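Local atomic coordinates of 3-oxoacyl-[acyl-carrier-protein] synthase 3 (PDB entry 2X3E), a protein that probably catalyses the first condensation of fatty acid synthesis, joining acetyl-CoA to malonyl-ACP to give 3-oxobutanoyl-ACP and carbon dioxide. Residues 62-67 against 163-168; 292-297 against 321-326; 53-58 against 95-100; 120-125 against 132-137. The protein carries 1 engineered substitution. One frame throughout, in Å; residues are numbered along the deposited sequence.

How the contacts relate
Contacts 1, 3 and 4 gather round one mixed sheet of a thiolase-superfamily fold. Contacts 1 and 3 share helix 53-68, with their centres about 13 Å apart. Contact 4 uses strand 133-140, which is hydrogen-bonded to the strand of contact 1, and its helix lies over the opposite sheet face; the centres of contacts 1 and 4 are about 11 Å apart. Contact 2 meets contact 1 where Ser67 OG lies 3.4 Å from Ile326 CG2, while the centres of contacts 2 and 3 are about 24 Å apart. All four lie away from the predicted active-site residues, although the helix of contact 4 begins just after one of them, the engineered Ala112.

Contact 1: 62-67 against 163-168; sequences SAALAS and AVVLRA
Val165 on strand 163-168 and Ala64 on helix 62-67 meet where helix 53-68 lies on one face of the mixed sheet of the thiolase fold. The segment axes come within 7.4 Å of each other and cross at -42°, a close approach made possible by the small side chain that the helix turns to the strand. The bump on the helix side is the methyl of Ala64. It enters the shallow hollow between Ala163 and Val165, two residues whose side chains rise from the same face of the strand. Ala64 CB rests 3.9 Å from Ala163 CB and 4.1 Å from Val165 CG2.

The strand answers with a bump of its own. With Val165 CG1 set opposite the backbone N (chi1 173°), the other branch, CG2, is the one pushed into the helix surface, where it fills the notch between Ala64 and Leu65. Leu65 starts off facing away from the strand, yet its far end comes back to close one side of this notch, its CD2 being 4.3 Å from Val165 CG2.

Leu135 of the neighbouring strand 133-140 extends the hydrophobic floor, touching Ala64, Leu65 and Val165. Val164 and Leu166 project from the other face of the sheet, against Phe115 and Val122 of helix 114-127, so the sheet is sandwiched between two helices. Past the apolar patch, Ser67 OG is hydrogen-bonded to Leu11 N and Val327 O, which ties the helix to strand 5-14 and to the C-terminal tail. The closest approach of the interlock puts Val165 CG2 only 3.5 Å from Ala64 O.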
loop_
_atom_site.group_PDB
_atom_site.type_symbol
_atom_site.label_atom_id
_atom_site.label_comp_id
_atom_site.label_asym_id
_atom_site.label_seq_id
_atom_site.Cartn_x
_atom_site.Cartn_y
_atom_site.Cartn_z
ATOM N N SER A 62 -17.107 9.653 -3.509
ATOM C CA SER A 62 -18.329 10.383 -3.167
ATOM C C SER A 62 -19.546 9.695 -3.776
ATOM O O SER A 62 -20.565 9.532 -3.111
ATOM C CB SER A 62 -18.273 11.841 -3.637
ATOM O OG SER A 62 -17.213 12.553 -3.016
ATOM N N ALA A 63 -19.435 9.290 -5.043
ATOM C CA ALA A 63 -20.520 8.578 -5.727
ATOM C C ALA A 63 -20.792 7.220 -5.076
ATOM O O ALA A 63 -21.948 6.812 -4.937
ATOM C CB ALA A 63 -20.199 8.396 -7.218
ATOM N N ALA A 64 -19.728 6.538 -4.665
ATOM C CA ALA A 64 -19.849 5.234 -4.001
ATOM C C ALA A 64 -20.570 5.341 -2.656
ATOM O O ALA A 64 -21.353 4.460 -2.308
ATOM C CB ALA A 64 -18.480 4.594 -3.828
ATOM N N LEU A 65 -20.302 6.412 -1.910
ATOM C CA LEU A 65 -20.956 6.647 -0.619
ATOM C C LEU A 65 -22.449 6.916 -0.796
ATOM O O LEU A 65 -23.266 6.437 -0.009
ATOM C CB LEU A 65 -20.303 7.824 0.117
ATOM C CG LEU A 65 -18.907 7.580 0.681
ATOM C CD1 LEU A 65 -18.276 8.898 1.091
ATOM C CD2 LEU A 65 -18.941 6.604 1.856
ATOM N N ALA A 66 -22.791 7.694 -1.822
ATOM C CA ALA A 66 -24.185 7.949 -2.180
ATOM C C ALA A 66 -24.889 6.645 -2.532
ATOM O O ALA A 66 -25.995 6.398 -2.066
ATOM C CB ALA A 66 -24.275 8.943 -3.347
ATOM N N SER A 67 -24.236 5.813 -3.342
ATOM C CA SER A 67 -24.761 4.489 -3.717
ATOM C C SER A 67 -25.049 3.603 -2.491
ATOM O O SER A 67 -26.091 2.956 -2.415
ATOM C CB SER A 67 -23.761 3.786 -4.647
ATOM O OG SER A 67 -24.131 2.443 -4.915
ATOM N N ALA A 163 -14.798 2.884 -7.298
ATOM C CA ALA A 163 -14.824 2.696 -5.855
ATOM C C ALA A 163 -15.986 1.820 -5.415
ATOM O O ALA A 163 -17.069 1.843 -6.022
ATOM C CB ALA A 163 -14.906 4.041 -5.165
ATOM N N VAL A 164 -15.739 1.040 -4.368
ATOM C CA VAL A 164 -16.777 0.287 -3.692
ATOM C C VAL A 164 -16.772 0.606 -2.203
ATOM O O VAL A 164 -15.736 0.971 -1.630
ATOM C CB VAL A 164 -16.616 -1.248 -3.878
ATOM C CG1 VAL A 164 -16.876 -1.640 -5.308
ATOM C CG2 VAL A 164 -15.229 -1.722 -3.424
ATOM N N VAL A 165 -17.951 0.484 -1.598
ATOM C CA VAL A 165 -18.116 0.531 -0.150
ATOM C C VAL A 165 -18.311 -0.904 0.336
ATOM O O VAL A 165 -19.100 -1.660 -0.249
ATOM C CB VAL A 165 -19.335 1.381 0.257
ATOM C CG1 VAL A 165 -19.606 1.276 1.764
ATOM C CG2 VAL A 165 -19.132 2.840 -0.163
ATOM N N LEU A 166 -17.565 -1.274 1.376
ATOM C CA LEU A 166 -17.707 -2.564 2.045
ATOM C C LEU A 166 -18.203 -2.326 3.463
ATOM O O LEU A 166 -17.837 -1.331 4.091
ATOM C CB LEU A 166 -16.368 -3.297 2.109
ATOM C CG LEU A 166 -15.696 -3.694 0.799
ATOM C CD1 LEU A 166 -14.251 -4.099 1.054
ATOM C CD2 LEU A 166 -16.457 -4.824 0.127
ATOM N N ARG A 167 -19.045 -3.223 3.961
ATOM C CA ARG A 167 -19.504 -3.164 5.352
ATOM C C ARG A 167 -19.386 -4.526 6.012
ATOM O O ARG A 167 -19.376 -5.549 5.336
ATOM C CB ARG A 167 -20.964 -2.694 5.426
ATOM C CG ARG A 167 -21.978 -3.655 4.805
ATOM C CD ARG A 167 -23.404 -3.283 5.196
ATOM N NE ARG A 167 -24.411 -4.062 4.479
ATOM C CZ ARG A 167 -24.731 -5.331 4.730
ATOM N NH1 ARG A 167 -24.114 -6.025 5.684
ATOM N NH2 ARG A 167 -25.678 -5.915 4.004
ATOM N N ALA A 168 -19.316 -4.534 7.337
ATOM C CA ALA A 168 -19.428 -5.771 8.092
ATOM C C ALA A 168 -20.789 -6.411 7.824
ATOM O O ALA A 168 -21.811 -5.721 7.744
ATOM C CB ALA A 168 -19.251 -5.507 9.593
#

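Contact 2: 292-297 against 321-326; sequences HGLRQG and LRWPKI
Leu294 in the last turn of helix 285-295 faces Ile326 in the irregular tail that follows strand 315-322, and these two form the nearest backbone pair, 8.2 Å from CA to CA. The helix stops in a Schellman motif, in which Gly297 takes up a positive phi of 67° and two hydrogen bonds return into the final turn; in this corner of the thiolase fold the contact therefore joins a helix end to a chain that has just left its sheet.

Across that gap a single forked side chain does most of the work. Leu294 has CG swung opposite the backbone N (chi1 -166°), which carries both methyls outward to the tail. One prong, CD2, meets Ile326 CG2 at 3.8 Å, and the two side chains cross at roughly a right angle. The other prong, Leu294 CD1, lies 3.9 Å from Ile326 O. It also comes up to the edge of the Trp323 indole, close to the ring plane. The rest of the Ile326 side chain runs away from the helix, leaving its CG2 branch as the part that touches.

The indole is itself held from within the tail, for Pro324 CD lies 3.3 Å above one ring face, toward the rim. Leu299 and Met305 also pack on Trp323, and its backbone is hydrogen-bonded to Gly302 and Gly303. Leu11 of strand 5-14 touches both Leu294 and Ile326, linking this corner to the N-terminal sheet. At the indole edge the separation from Leu294 CD1 to Trp323 NE1 is 4.4 Å.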
loop_
_atom_site.group_PDB
_atom_site.type_symbol
_atom_site.label_atom_id
_atom_site.label_comp_id
_atom_site.label_asym_id
_atom_site.label_seq_id
_atom_site.Cartn_x
_atom_site.Cartn_y
_atom_site.Cartn_z
ATOM N N HIS A 292 -19.932 -0.050 -15.613
ATOM C CA HIS A 292 -20.470 -0.262 -16.952
ATOM C C HIS A 292 -21.573 -1.319 -16.947
ATOM O O HIS A 292 -22.649 -1.106 -17.505
ATOM C CB HIS A 292 -19.344 -0.668 -17.908
ATOM C CG HIS A 292 -19.823 -1.161 -19.234
ATOM N ND1 HIS A 292 -20.231 -0.313 -20.241
ATOM C CD2 HIS A 292 -19.949 -2.416 -19.724
ATOM C CE1 HIS A 292 -20.593 -1.027 -21.293
ATOM N NE2 HIS A 292 -20.434 -2.306 -21.004
ATOM N N GLY A 293 -21.303 -2.453 -16.312
ATOM C CA GLY A 293 -22.297 -3.520 -16.196
ATOM C C GLY A 293 -23.569 -3.079 -15.495
ATOM O O GLY A 293 -24.672 -3.429 -15.911
ATOM N N LEU A 294 -23.418 -2.302 -14.427
ATOM C CA LEU A 294 -24.565 -1.780 -13.691
ATOM C C LEU A 294 -25.376 -0.791 -14.544
ATOM O O LEU A 294 -26.608 -0.865 -14.576
ATOM C CB LEU A 294 -24.100 -1.123 -12.381
ATOM C CG LEU A 294 -25.179 -0.819 -11.342
ATOM C CD1 LEU A 294 -25.871 -2.096 -10.893
ATOM C CD2 LEU A 294 -24.576 -0.092 -10.144
ATOM N N ARG A 295 -24.687 0.115 -15.237
ATOM C CA ARG A 295 -25.332 1.062 -16.162
ATOM C C ARG A 295 -26.149 0.342 -17.234
ATOM O O ARG A 295 -27.251 0.773 -17.582
ATOM C CB ARG A 295 -24.290 1.935 -16.873
ATOM C CG ARG A 295 -23.765 3.118 -16.077
ATOM C CD ARG A 295 -23.136 4.157 -17.007
ATOM N NE ARG A 295 -21.953 3.641 -17.705
ATOM C CZ ARG A 295 -20.722 3.591 -17.192
ATOM N NH1 ARG A 295 -20.480 4.012 -15.954
ATOM N NH2 ARG A 295 -19.719 3.108 -17.924
ATOM N N GLN A 296 -25.590 -0.747 -17.759
ATOM C CA GLN A 296 -26.231 -1.534 -18.815
ATOM C C GLN A 296 -27.292 -2.519 -18.309
ATOM O O GLN A 296 -27.957 -3.172 -19.113
ATOM C CB GLN A 296 -25.171 -2.315 -19.595
ATOM C CG GLN A 296 -24.190 -1.442 -20.357
ATOM C CD GLN A 296 -24.795 -0.843 -21.601
ATOM O OE1 GLN A 296 -25.449 -1.536 -22.386
ATOM N NE2 GLN A 296 -24.583 0.456 -21.794
ATOM N N GLY A 297 -27.443 -2.640 -16.992
ATOM C CA GLY A 297 -28.343 -3.634 -16.404
ATOM C C GLY A 297 -27.895 -5.072 -16.629
ATOM O O GLY A 297 -28.708 -6.002 -16.578
ATOM N N LEU A 321 -17.774 -13.686 -5.358
ATOM C CA LEU A 321 -18.884 -13.156 -4.571
ATOM C C LEU A 321 -20.180 -13.327 -5.355
ATOM O O LEU A 321 -20.151 -13.530 -6.566
ATOM C CB LEU A 321 -18.662 -11.672 -4.244
ATOM C CG LEU A 321 -18.766 -10.648 -5.387
ATOM C CD1 LEU A 321 -18.878 -9.221 -4.827
ATOM C CD2 LEU A 321 -17.578 -10.755 -6.358
ATOM N N ARG A 322 -21.312 -13.266 -4.665
ATOM C CA ARG A 322 -22.594 -13.124 -5.347
ATOM C C ARG A 322 -22.914 -11.640 -5.383
ATOM O O ARG A 322 -22.749 -10.946 -4.382
ATOM C CB ARG A 322 -23.692 -13.919 -4.645
ATOM C CG ARG A 322 -23.507 -15.437 -4.771
ATOM C CD ARG A 322 -24.653 -16.209 -4.137
ATOM N NE ARG A 322 -24.847 -15.818 -2.739
ATOM C CZ ARG A 322 -25.982 -15.350 -2.212
ATOM N NH1 ARG A 322 -27.096 -15.222 -2.940
ATOM N NH2 ARG A 322 -26.012 -15.024 -0.925
ATOM N N TRP A 323 -23.329 -11.146 -6.548
ATOM C CA TRP A 323 -23.491 -9.704 -6.741
ATOM C C TRP A 323 -24.728 -9.224 -5.986
ATOM O O TRP A 323 -25.804 -9.816 -6.130
ATOM C CB TRP A 323 -23.599 -9.356 -8.233
ATOM C CG TRP A 323 -23.686 -7.873 -8.486
ATOM C CD1 TRP A 323 -24.769 -7.179 -8.927
ATOM C CD2 TRP A 323 -22.651 -6.911 -8.273
ATOM N NE1 TRP A 323 -24.471 -5.842 -9.018
ATOM C CE2 TRP A 323 -23.174 -5.650 -8.620
ATOM C CE3 TRP A 323 -21.332 -6.994 -7.823
ATOM C CZ2 TRP A 323 -22.421 -4.477 -8.533
ATOM C CZ3 TRP A 323 -20.581 -5.824 -7.738
ATOM C CH2 TRP A 323 -21.134 -4.584 -8.090
ATOM N N PRO A 324 -24.579 -8.167 -5.164
ATOM C CA PRO A 324 -25.695 -7.666 -4.381
ATOM C C PRO A 324 -26.530 -6.654 -5.149
ATOM O O PRO A 324 -26.159 -6.246 -6.253
ATOM C CB PRO A 324 -24.998 -6.985 -3.203
ATOM C CG PRO A 324 -23.752 -6.438 -3.794
ATOM C CD PRO A 324 -23.352 -7.388 -4.902
ATOM N N LYS A 325 -27.643 -6.249 -4.554
ATOM C CA LYS A 325 -28.494 -5.215 -5.135
ATOM C C LYS A 325 -27.866 -3.848 -4.874
ATOM O O LYS A 325 -27.891 -3.353 -3.744
ATOM C CB LYS A 325 -29.896 -5.280 -4.531
ATOM C CG LYS A 325 -30.597 -6.622 -4.747
ATOM C CD LYS A 325 -31.883 -6.727 -3.943
ATOM C CE LYS A 325 -32.528 -8.098 -4.103
ATOM N NZ LYS A 325 -31.651 -9.201 -3.594
ATOM N N ILE A 326 -27.292 -3.249 -5.916
ATOM C CA ILE A 326 -26.617 -1.954 -5.797
ATOM C C ILE A 326 -27.410 -0.888 -6.527
ATOM O O ILE A 326 -27.849 -1.105 -7.663
ATOM C CB ILE A 326 -25.184 -1.993 -6.384
ATOM C CG1 ILE A 326 -24.301 -2.961 -5.591
ATOM C CG2 ILE A 326 -24.561 -0.594 -6.393
ATOM C CD1 ILE A 326 -24.080 -2.547 -4.136
#

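Contact 3: 53-58 against 95-100; sequences SGDLAL and AARLGL
Leu58 lies against Arg97 and Leu98, joining the first turns of helix 53-68 to the end of helix 91-97 at the surface of the thiolase fold, on the side of the sheet that carries helix 53-68. Its two methyls divide the work. CD2 sits over one face of the guanidinium group of Arg97, 3.2 Å from Arg97 NE, a close fit. CD1 presses on the base of the same side chain, 3.4 Å from Arg97 CB, and also reaches Leu98, with 3.6 Å between Leu58 CD1 and Leu98 CD2. The arginine arrives crosswise to the leucine, and a bend at chi3 (64°) folds its chain back over the CD2 methyl.

Farther out, Asp55 brings a carboxylate toward the same guanidinium. Asp55 OD1 and Arg97 NH1 are 4.0 Å apart, but the two planes stand 81° to each other and the oxygen lies well out of the guanidinium plane. The other oxygen, Asp55 OD2, is hydrogen-bonded to Gly52 N, just ahead of the helix.

Behind this layer, Leu98 is backed by Ala61 and Ser62 of helix 53-68 and by Leu135 of the sheet, while a Schellman motif at Gly99 ends helix 91-97. Ala96 packs on Gly186 of the second subunit.

The chemistry is thus mainly apolar, the arginine lending its aliphatic base and a flat face to a leucine. Asp55 probably adds a diffuse electrostatic attraction without directing the guanidinium through any N-H.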
loop_
_atom_site.group_PDB
_atom_site.type_symbol
_atom_site.label_atom_id
_atom_site.label_comp_id
_atom_site.label_asym_id
_atom_site.label_seq_id
_atom_site.Cartn_x
_atom_site.Cartn_y
_atom_site.Cartn_z
ATOM N N SER A 53 -4.617 11.265 -9.528
ATOM C CA SER A 53 -5.356 10.117 -9.007
ATOM C C SER A 53 -6.252 10.508 -7.828
ATOM O O SER A 53 -7.381 10.026 -7.718
ATOM C CB SER A 53 -4.394 8.996 -8.601
ATOM O OG SER A 53 -3.785 8.428 -9.758
ATOM N N GLY A 54 -5.753 11.377 -6.952
ATOM C CA GLY A 54 -6.522 11.832 -5.793
ATOM C C GLY A 54 -7.839 12.482 -6.192
ATOM O O GLY A 54 -8.886 12.174 -5.625
ATOM N N ASP A 55 -7.776 13.373 -7.178
ATOM C CA ASP A 55 -8.962 14.045 -7.709
ATOM C C ASP A 55 -9.994 13.043 -8.247
ATOM O O ASP A 55 -11.184 13.169 -7.970
ATOM C CB ASP A 55 -8.582 15.019 -8.830
ATOM C CG ASP A 55 -7.685 16.159 -8.362
ATOM O OD1 ASP A 55 -7.993 16.801 -7.330
ATOM O OD2 ASP A 55 -6.677 16.432 -9.051
ATOM N N LEU A 56 -9.536 12.055 -9.019
ATOM C CA LEU A 56 -10.439 11.060 -9.605
ATOM C C LEU A 56 -11.035 10.177 -8.516
ATOM O O LEU A 56 -12.230 9.849 -8.540
ATOM C CB LEU A 56 -9.711 10.178 -10.626
ATOM C CG LEU A 56 -8.981 10.840 -11.800
ATOM C CD1 LEU A 56 -8.587 9.777 -12.832
ATOM C CD2 LEU A 56 -9.816 11.935 -12.455
ATOM N N ALA A 57 -10.191 9.794 -7.561
ATOM C CA ALA A 57 -10.618 8.951 -6.453
ATOM C C ALA A 57 -11.692 9.637 -5.609
ATOM O O ALA A 57 -12.631 8.992 -5.143
ATOM C CB ALA A 57 -9.407 8.571 -5.587
ATOM N N LEU A 58 -11.548 10.943 -5.418
ATOM C CA LEU A 58 -12.498 11.718 -4.631
ATOM C C LEU A 58 -13.896 11.652 -5.244
ATOM O O LEU A 58 -14.874 11.398 -4.542
ATOM C CB LEU A 58 -12.020 13.165 -4.526
ATOM C CG LEU A 58 -12.806 14.132 -3.653
ATOM C CD1 LEU A 58 -12.863 13.659 -2.205
ATOM C CD2 LEU A 58 -12.170 15.504 -3.743
ATOM N N ALA A 95 -9.568 10.878 1.867
ATOM C CA ALA A 95 -10.461 10.687 3.013
ATOM C C ALA A 95 -10.887 12.046 3.583
ATOM O O ALA A 95 -12.078 12.295 3.785
ATOM C CB ALA A 95 -9.791 9.826 4.088
ATOM N N ALA A 96 -9.920 12.936 3.798
ATOM C CA ALA A 96 -10.205 14.270 4.330
ATOM C C ALA A 96 -11.169 15.046 3.432
ATOM O O ALA A 96 -12.113 15.671 3.918
ATOM C CB ALA A 96 -8.915 15.068 4.515
ATOM N N ARG A 97 -10.928 14.989 2.122
ATOM C CA ARG A 97 -11.767 15.701 1.152
ATOM C C ARG A 97 -13.169 15.093 0.988
ATOM O O ARG A 97 -14.055 15.740 0.438
ATOM C CB ARG A 97 -11.055 15.808 -0.204
ATOM C CG ARG A 97 -9.895 16.792 -0.180
ATOM C CD ARG A 97 -9.398 17.148 -1.576
ATOM N NE ARG A 97 -10.417 17.849 -2.364
ATOM C CZ ARG A 97 -10.177 18.560 -3.465
ATOM N NH1 ARG A 97 -8.936 18.712 -3.928
ATOM N NH2 ARG A 97 -11.190 19.143 -4.103
ATOM N N LEU A 98 -13.358 13.863 1.466
ATOM C CA LEU A 98 -14.686 13.236 1.551
ATOM C C LEU A 98 -15.421 13.575 2.843
ATOM O O LEU A 98 -16.524 13.074 3.075
ATOM C CB LEU A 98 -14.553 11.718 1.469
ATOM C CG LEU A 98 -14.147 11.149 0.116
ATOM C CD1 LEU A 98 -13.761 9.702 0.284
ATOM C CD2 LEU A 98 -15.291 11.308 -0.886
ATOM N N GLY A 99 -14.805 14.402 3.690
ATOM C CA GLY A 99 -15.344 14.720 5.011
ATOM C C GLY A 99 -15.039 13.642 6.040
ATOM O O GLY A 99 -15.678 13.598 7.093
ATOM N N LEU A 100 -14.059 12.782 5.741
ATOM C CA LEU A 100 -13.760 11.617 6.583
ATOM C C LEU A 100 -12.388 11.705 7.264
ATOM O O LEU A 100 -11.694 10.698 7.426
ATOM C CB LEU A 100 -13.861 10.328 5.760
ATOM C CG LEU A 100 -15.153 10.136 4.965
ATOM C CD1 LEU A 100 -15.091 8.842 4.189
ATOM C CD2 LEU A 100 -16.387 10.171 5.877
#

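Contact 4: 120-125 against 132-137; sequences ASVGSL and DSALLV
Val122 turns CG1 opposite its backbone N (chi1 175°), and this rotation points one methyl at Ala134 and leaves the other, CG2, facing Leu136. The leucine is likewise extended at chi1 (171°), with the next torsion bringing CD1 to Val122 CG2 at 4.3 Å. The valine is therefore the knob that the helix lowers onto the strand, straddling two alternate residues that rise from the same face. The spacing modelled between Val122 CG1 and Ala134 CB is too short for two carbons, and its exact value is doubtful; that the two methyls adjoin is the safer reading.

Around this knob, Val77 of strand 75-79 adds to the apolar seat, touching both Val122 and Leu136. Leu135, between Ala134 and Leu136, points to the other side of the sheet, toward helix 53-68, where it packs on Ala61.

Within the helix, Ser124 OG gives a hydrogen bond of 2.8 Å to Ala120 O. Ser124 N reaches the same Ala120 O at 2.9 Å, the two donors arriving from opposite faces of the carbonyl plane. The helix also borders the dimer partner, Ser121 being hydrogen-bonded through OG to Ser121 of the second subunit.

Helix 114-127 links strand 104-109 to strand 133-140, which run parallel with strand 75-79 between them, so the contact belongs to a beta-alpha-beta crossover of the thiolase fold.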
loop_
_atom_site.group_PDB
_atom_site.type_symbol
_atom_site.label_atom_id
_atom_site.label_comp_id
_atom_site.label_asym_id
_atom_site.label_seq_id
_atom_site.Cartn_x
_atom_site.Cartn_y
_atom_site.Cartn_z
ATOM N N ALA A 120 -8.998 -7.816 -0.659
ATOM C CA ALA A 120 -8.434 -8.701 0.358
ATOM C C ALA A 120 -8.043 -7.904 1.604
ATOM O O ALA A 120 -8.353 -8.300 2.723
ATOM C CB ALA A 120 -7.212 -9.438 -0.196
ATOM N N SER A 121 -7.352 -6.787 1.395
ATOM C CA SER A 121 -6.836 -5.984 2.509
ATOM C C SER A 121 -7.961 -5.309 3.288
ATOM O O SER A 121 -8.028 -5.435 4.519
ATOM C CB SER A 121 -5.831 -4.942 2.009
ATOM O OG SER A 121 -5.259 -4.232 3.100
ATOM N N VAL A 122 -8.847 -4.610 2.585
ATOM C CA VAL A 122 -9.958 -3.930 3.248
ATOM C C VAL A 122 -10.967 -4.929 3.814
ATOM O O VAL A 122 -11.422 -4.779 4.951
ATOM C CB VAL A 122 -10.661 -2.924 2.327
ATOM C CG1 VAL A 122 -11.864 -2.341 3.021
ATOM C CG2 VAL A 122 -9.701 -1.814 1.922
ATOM N N GLY A 123 -11.311 -5.949 3.030
ATOM C CA GLY A 123 -12.173 -7.020 3.507
ATOM C C GLY A 123 -11.656 -7.667 4.783
ATOM O O GLY A 123 -12.428 -7.934 5.699
ATOM N N SER A 124 -10.346 -7.921 4.839
ATOM C CA SER A 124 -9.740 -8.537 6.021
ATOM C C SER A 124 -9.772 -7.595 7.222
ATOM O O SER A 124 -9.992 -8.038 8.351
ATOM C CB SER A 124 -8.303 -8.993 5.734
ATOM O OG SER A 124 -8.306 -10.094 4.833
ATOM N N LEU A 125 -9.541 -6.301 6.981
ATOM C CA LEU A 125 -9.608 -5.302 8.047
ATOM C C LEU A 125 -10.994 -5.302 8.690
ATOM O O LEU A 125 -11.118 -5.212 9.906
ATOM C CB LEU A 125 -9.288 -3.903 7.518
ATOM C CG LEU A 125 -7.826 -3.571 7.224
ATOM C CD1 LEU A 125 -7.747 -2.269 6.413
ATOM C CD2 LEU A 125 -7.026 -3.464 8.506
ATOM N N ASP A 132 -15.592 -1.288 10.607
ATOM C CA ASP A 132 -16.938 -1.818 10.361
ATOM C C ASP A 132 -17.450 -1.443 8.970
ATOM O O ASP A 132 -18.462 -1.966 8.519
ATOM C CB ASP A 132 -17.918 -1.325 11.426
ATOM C CG ASP A 132 -17.549 -1.789 12.831
ATOM O OD1 ASP A 132 -16.934 -2.870 12.989
ATOM O OD2 ASP A 132 -17.888 -1.070 13.787
ATOM N N SER A 133 -16.738 -0.540 8.299
ATOM C CA SER A 133 -17.054 -0.139 6.931
ATOM C C SER A 133 -15.826 0.499 6.294
ATOM O O SER A 133 -14.937 0.989 6.994
ATOM C CB SER A 133 -18.215 0.844 6.912
ATOM O OG SER A 133 -17.898 1.997 7.672
ATOM N N ALA A 134 -15.783 0.494 4.969
ATOM C CA ALA A 134 -14.613 0.976 4.248
ATOM C C ALA A 134 -14.936 1.363 2.824
ATOM O O ALA A 134 -15.818 0.781 2.189
ATOM C CB ALA A 134 -13.533 -0.087 4.237
ATOM N N LEU A 135 -14.190 2.347 2.338
ATOM C CA LEU A 135 -14.093 2.640 0.923
ATOM C C LEU A 135 -12.818 2.010 0.378
ATOM O O LEU A 135 -11.739 2.154 0.970
ATOM C CB LEU A 135 -14.042 4.156 0.684
ATOM C CG LEU A 135 -15.383 4.873 0.527
ATOM C CD1 LEU A 135 -15.239 6.368 0.798
ATOM C CD2 LEU A 135 -15.946 4.640 -0.888
ATOM N N LEU A 136 -12.945 1.311 -0.744
ATOM C CA LEU A 136 -11.796 0.900 -1.545
ATOM C C LEU A 136 -11.918 1.582 -2.899
ATOM O O LEU A 136 -12.932 1.432 -3.578
ATOM C CB LEU A 136 -11.763 -0.614 -1.739
ATOM C CG LEU A 136 -10.715 -1.119 -2.740
ATOM C CD1 LEU A 136 -9.314 -0.816 -2.232
ATOM C CD2 LEU A 136 -10.907 -2.618 -2.985
ATOM N N VAL A 137 -10.893 2.342 -3.280
ATOM C CA VAL A 137 -10.868 2.997 -4.582
ATOM C C VAL A 137 -9.720 2.445 -5.411
ATOM O O VAL A 137 -8.558 2.554 -5.013
ATOM C CB VAL A 137 -10.675 4.525 -4.468
ATOM C CG1 VAL A 137 -10.787 5.186 -5.853
ATOM C CG2 VAL A 137 -11.679 5.136 -3.491
#